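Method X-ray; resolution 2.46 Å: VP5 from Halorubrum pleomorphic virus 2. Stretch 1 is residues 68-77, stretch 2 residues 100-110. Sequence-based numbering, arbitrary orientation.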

# COMPACT_ATOMS: atom_id res chain seq x y z
N GLY A 68 -13.16 -6.47 -2.38
CA GLY A 68 -12.56 -7.34 -3.38
C GLY A 68 -12.19 -8.70 -2.81
O GLY A 68 -12.18 -9.69 -3.55
N VAL A 69 -11.90 -8.76 -1.50
CA VAL A 69 -11.58 -10.00 -0.79
C VAL A 69 -12.88 -10.82 -0.74
O VAL A 69 -12.86 -12.01 -1.07
N LYS A 70 -14.00 -10.15 -0.41
CA LYS A 70 -15.35 -10.71 -0.35
C LYS A 70 -15.74 -11.30 -1.72
O LYS A 70 -16.26 -12.41 -1.78
N HIS A 71 -15.44 -10.57 -2.81
CA HIS A 71 -15.69 -10.95 -4.21
C HIS A 71 -14.85 -12.17 -4.59
O HIS A 71 -15.38 -13.10 -5.21
N THR A 72 -13.56 -12.16 -4.22
CA THR A 72 -12.60 -13.24 -4.52
C THR A 72 -13.02 -14.51 -3.77
O THR A 72 -13.08 -15.57 -4.40
N ALA A 73 -13.37 -14.39 -2.47
CA ALA A 73 -13.83 -15.49 -1.63
C ALA A 73 -15.02 -16.19 -2.26
O ALA A 73 -14.99 -17.41 -2.41
N TYR A 74 -16.02 -15.41 -2.72
CA TYR A 74 -17.22 -15.90 -3.39
C TYR A 74 -16.91 -16.65 -4.70
O TYR A 74 -17.50 -17.70 -4.92
N THR A 75 -15.99 -16.13 -5.54
CA THR A 75 -15.59 -16.76 -6.81
C THR A 75 -15.10 -18.21 -6.55
O THR A 75 -15.62 -19.13 -7.18
N ASP A 76 -14.17 -18.40 -5.59
CA ASP A 76 -13.60 -19.71 -5.23
C ASP A 76 -14.61 -20.62 -4.57
O ASP A 76 -14.58 -21.83 -4.80
N ALA A 77 -15.48 -20.06 -3.71
CA ALA A 77 -16.52 -20.78 -2.99
C ALA A 77 -17.59 -21.29 -3.94
O ALA A 77 -17.96 -22.46 -3.85
N THR A 100 -14.92 -24.42 2.81
CA THR A 100 -13.50 -24.78 2.89
C THR A 100 -12.68 -23.82 2.04
O THR A 100 -11.61 -23.40 2.47
N GLU A 101 -13.21 -23.43 0.86
CA GLU A 101 -12.55 -22.48 -0.03
C GLU A 101 -12.56 -21.08 0.57
O GLU A 101 -11.58 -20.36 0.41
N VAL A 102 -13.65 -20.71 1.28
CA VAL A 102 -13.80 -19.42 1.97
C VAL A 102 -12.75 -19.36 3.08
O VAL A 102 -11.98 -18.40 3.15
N ASN A 103 -12.71 -20.40 3.92
CA ASN A 103 -11.82 -20.53 5.06
C ASN A 103 -10.36 -20.64 4.65
O ASN A 103 -9.52 -20.04 5.32
N SER A 104 -10.05 -21.38 3.57
CA SER A 104 -8.69 -21.57 3.05
C SER A 104 -8.11 -20.26 2.53
O SER A 104 -6.96 -19.92 2.84
N TYR A 105 -8.91 -19.52 1.74
CA TYR A 105 -8.51 -18.24 1.16
C TYR A 105 -8.42 -17.15 2.24
O TYR A 105 -7.44 -16.39 2.25
N LEU A 106 -9.41 -17.06 3.14
CA LEU A 106 -9.42 -16.05 4.20
C LEU A 106 -8.35 -16.32 5.26
O LEU A 106 -7.90 -15.36 5.88
N THR A 107 -7.86 -17.58 5.40
CA THR A 107 -6.75 -17.91 6.31
C THR A 107 -5.48 -17.28 5.74
O THR A 107 -4.73 -16.68 6.50
N THR A 108 -5.28 -17.36 4.41
CA THR A 108 -4.13 -16.80 3.70
C THR A 108 -4.15 -15.27 3.81
O THR A 108 -3.09 -14.67 3.90
N VAL A 109 -5.34 -14.65 3.84
CA VAL A 109 -5.49 -13.19 3.98
C VAL A 109 -5.19 -12.81 5.43
O VAL A 109 -4.35 -11.93 5.65
N GLN A 110 -5.83 -13.49 6.41
CA GLN A 110 -5.62 -13.24 7.85
C GLN A 110 -4.16 -13.44 8.26
O GLN A 110 -3.62 -12.62 9.00

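Residues 68-77 and 100-110 are both helical, and each helix extends beyond its stretch at both ends. The two run closer to antiparallel than parallel, with 139° between their N-to-C directions. Their axes approach to 8.3 Å, and the contact buries 453 Å² in all. No direct hydrogen bond joins the stretches. The packing is mostly apolar, with two waters at the Asp76 end.

Gly68 has no side chain and touches nothing in stretch 2. Its carbonyl serves its own helix, accepting from both the backbone and the side chain of Thr72.

Val69 is the first residue to make contact. Its CA-to-CB bond points sideways, and chi1 is t. CG1 reaches a small apolar cluster: it lies 3.6 Å from Leu106 CD2, 3.7 Å from Tyr105 CE2 and 4.2 Å from Val109 CG2. Leu106 also starts sideways, but its m, t rotamer brings its end nearer to stretch 1. Val109 points toward stretch 1 with chi1 t. The backbone of Val69 takes part as well. Val69 O sits 3.3 Å from Tyr105 CE2, at the edge of the ring and near its plane.

Lys70 and His71 point away and make no contact with stretch 2.

Thr72 points toward the other helix with chi1 m. This rotamer turns OG1 back to its own helix, where it donates to Gly68 O at 2.7 Å. Thr72 CB is then 3.4 Å from Tyr105 OH. The Tyr105 hydroxyl finds its hydrogen bonding elsewhere in the structure.

Ala73 points sideways, and its backbone comes close to stretch 2. Its CA is 5.3 Å from the CA of Val102. Ala73 CB packs 3.7 Å from Tyr105 CD2, and Ala73 N is 3.5 Å from Tyr105 CE2. Here the tyrosine acts as a knob. Its side chain, with chi1 t, points toward stretch 1 and sits among Val69, Thr72, Ala73 and Asp76. Of all the residues in the contact, Tyr105 has the largest area covered by the opposing stretch.

Tyr74 points away. Thr75 is out of reach, and its OG1 donates to His71 O at 3.1 Å within the helix.

Asp76 points toward stretch 2 with chi1 m. Its OD2 is 4.3 Å from Tyr105 CB. Glu101 also points toward its partner helix, with chi1 and chi2 both m, and its CG lies 3.6 Å from Asp76 O. Both side chains end in carboxylates, and water links the two residues. Water 1 donates to Asp76 O at 3.1 Å and to Glu101 OE1 at 3.3 Å. Water 2 lies 2.9 Å from Asp76 OD2 and 3.1 Å from Glu101 OE1, within hydrogen-bonding reach of both.

Ala77 closes the contact. Its CB points sideways and meets CG2 of Val102, chi1 t, at 3.6 Å. Ala77 N is 4.0 Å from Glu101 CB, and the CA atoms of these two residues are 5.2 Å apart.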

# COMPACT_ATOMS: atom_id res chain seq x y z
CB VAL A 69 -10.96 -9.75 0.62
CG1 VAL A 69 -10.76 -11.06 1.38
CG2 VAL A 69 -9.65 -8.99 0.52
CB LYS A 70 -16.36 -9.63 0.09
CG LYS A 70 -17.75 -10.16 0.36
CD LYS A 70 -18.76 -9.06 0.58
CE LYS A 70 -19.69 -8.91 -0.60
NZ LYS A 70 -20.77 -7.94 -0.32
CB HIS A 71 -15.38 -9.77 -5.15
CG HIS A 71 -15.64 -10.03 -6.60
ND1 HIS A 71 -16.92 -10.02 -7.12
CD2 HIS A 71 -14.76 -10.28 -7.60
CE1 HIS A 71 -16.79 -10.27 -8.42
NE2 HIS A 71 -15.51 -10.43 -8.75
CB THR A 72 -11.18 -12.78 -4.20
OG1 THR A 72 -10.91 -11.61 -4.96
CG2 THR A 72 -10.13 -13.83 -4.53
CB ALA A 73 -14.20 -14.99 -0.24
CB TYR A 74 -18.19 -14.76 -3.67
CG TYR A 74 -19.27 -14.56 -2.62
CD1 TYR A 74 -20.19 -15.57 -2.34
CD2 TYR A 74 -19.43 -13.34 -1.98
CE1 TYR A 74 -21.20 -15.38 -1.40
CE2 TYR A 74 -20.44 -13.13 -1.05
CZ TYR A 74 -21.32 -14.16 -0.76
OH TYR A 74 -22.32 -13.97 0.16
CB THR A 75 -14.54 -15.90 -7.54
OG1 THR A 75 -15.10 -14.62 -7.85
CG2 THR A 75 -14.05 -16.54 -8.83
CB ASP A 76 -12.39 -19.53 -4.29
CG ASP A 76 -11.13 -18.95 -4.92
OD1 ASP A 76 -11.07 -18.88 -6.17
OD2 ASP A 76 -10.21 -18.59 -4.17
CB ALA A 77 -17.14 -19.88 -1.94
CB THR A 100 -13.29 -26.25 2.50
OG1 THR A 100 -14.02 -27.06 3.42
CG2 THR A 100 -11.83 -26.68 2.50
CB GLU A 101 -13.20 -22.49 -1.42
CG GLU A 101 -12.90 -23.75 -2.22
CD GLU A 101 -11.44 -24.00 -2.54
OE1 GLU A 101 -10.88 -23.28 -3.40
OE2 GLU A 101 -10.85 -24.93 -1.94
CB VAL A 102 -15.24 -19.21 2.55
CG1 VAL A 102 -15.35 -17.93 3.38
CG2 VAL A 102 -16.28 -19.20 1.44
CB ASN A 103 -12.24 -21.72 5.92
CG ASN A 103 -13.62 -21.58 6.52
OD1 ASN A 103 -14.13 -20.48 6.76
ND2 ASN A 103 -14.28 -22.70 6.77
CB SER A 104 -8.68 -22.62 1.95
OG SER A 104 -7.35 -23.01 1.62
CB TYR A 105 -9.47 -17.84 0.02
CG TYR A 105 -9.40 -16.38 -0.37
CD1 TYR A 105 -8.21 -15.82 -0.84
CD2 TYR A 105 -10.51 -15.56 -0.27
CE1 TYR A 105 -8.14 -14.47 -1.19
CE2 TYR A 105 -10.45 -14.21 -0.62
CZ TYR A 105 -9.26 -13.67 -1.07
OH TYR A 105 -9.22 -12.35 -1.43
CB LEU A 106 -10.81 -15.83 4.83
CG LEU A 106 -11.83 -15.23 3.84
CD1 LEU A 106 -13.19 -15.27 4.35
CD2 LEU A 106 -11.52 -13.81 3.50
CB THR A 107 -6.64 -19.43 6.53
OG1 THR A 107 -7.74 -19.82 7.35
CG2 THR A 107 -5.35 -19.86 7.23
CB THR A 108 -4.10 -17.29 2.24
OG1 THR A 108 -4.16 -18.71 2.23
CG2 THR A 108 -2.86 -16.84 1.50
CB VAL A 109 -6.86 -12.66 3.48
CG1 VAL A 109 -7.02 -11.16 3.74
CG2 VAL A 109 -7.07 -12.97 2.01
CB GLN A 110 -6.49 -14.17 8.71
CG GLN A 110 -7.97 -13.87 8.69
CD GLN A 110 -8.76 -15.02 9.26
OE1 GLN A 110 -8.47 -16.20 9.02
NE2 GLN A 110 -9.79 -14.71 10.02
O HOH W 1 -12.14 -22.88 -6.41
O HOH W 2 -9.58 -20.69 -2.22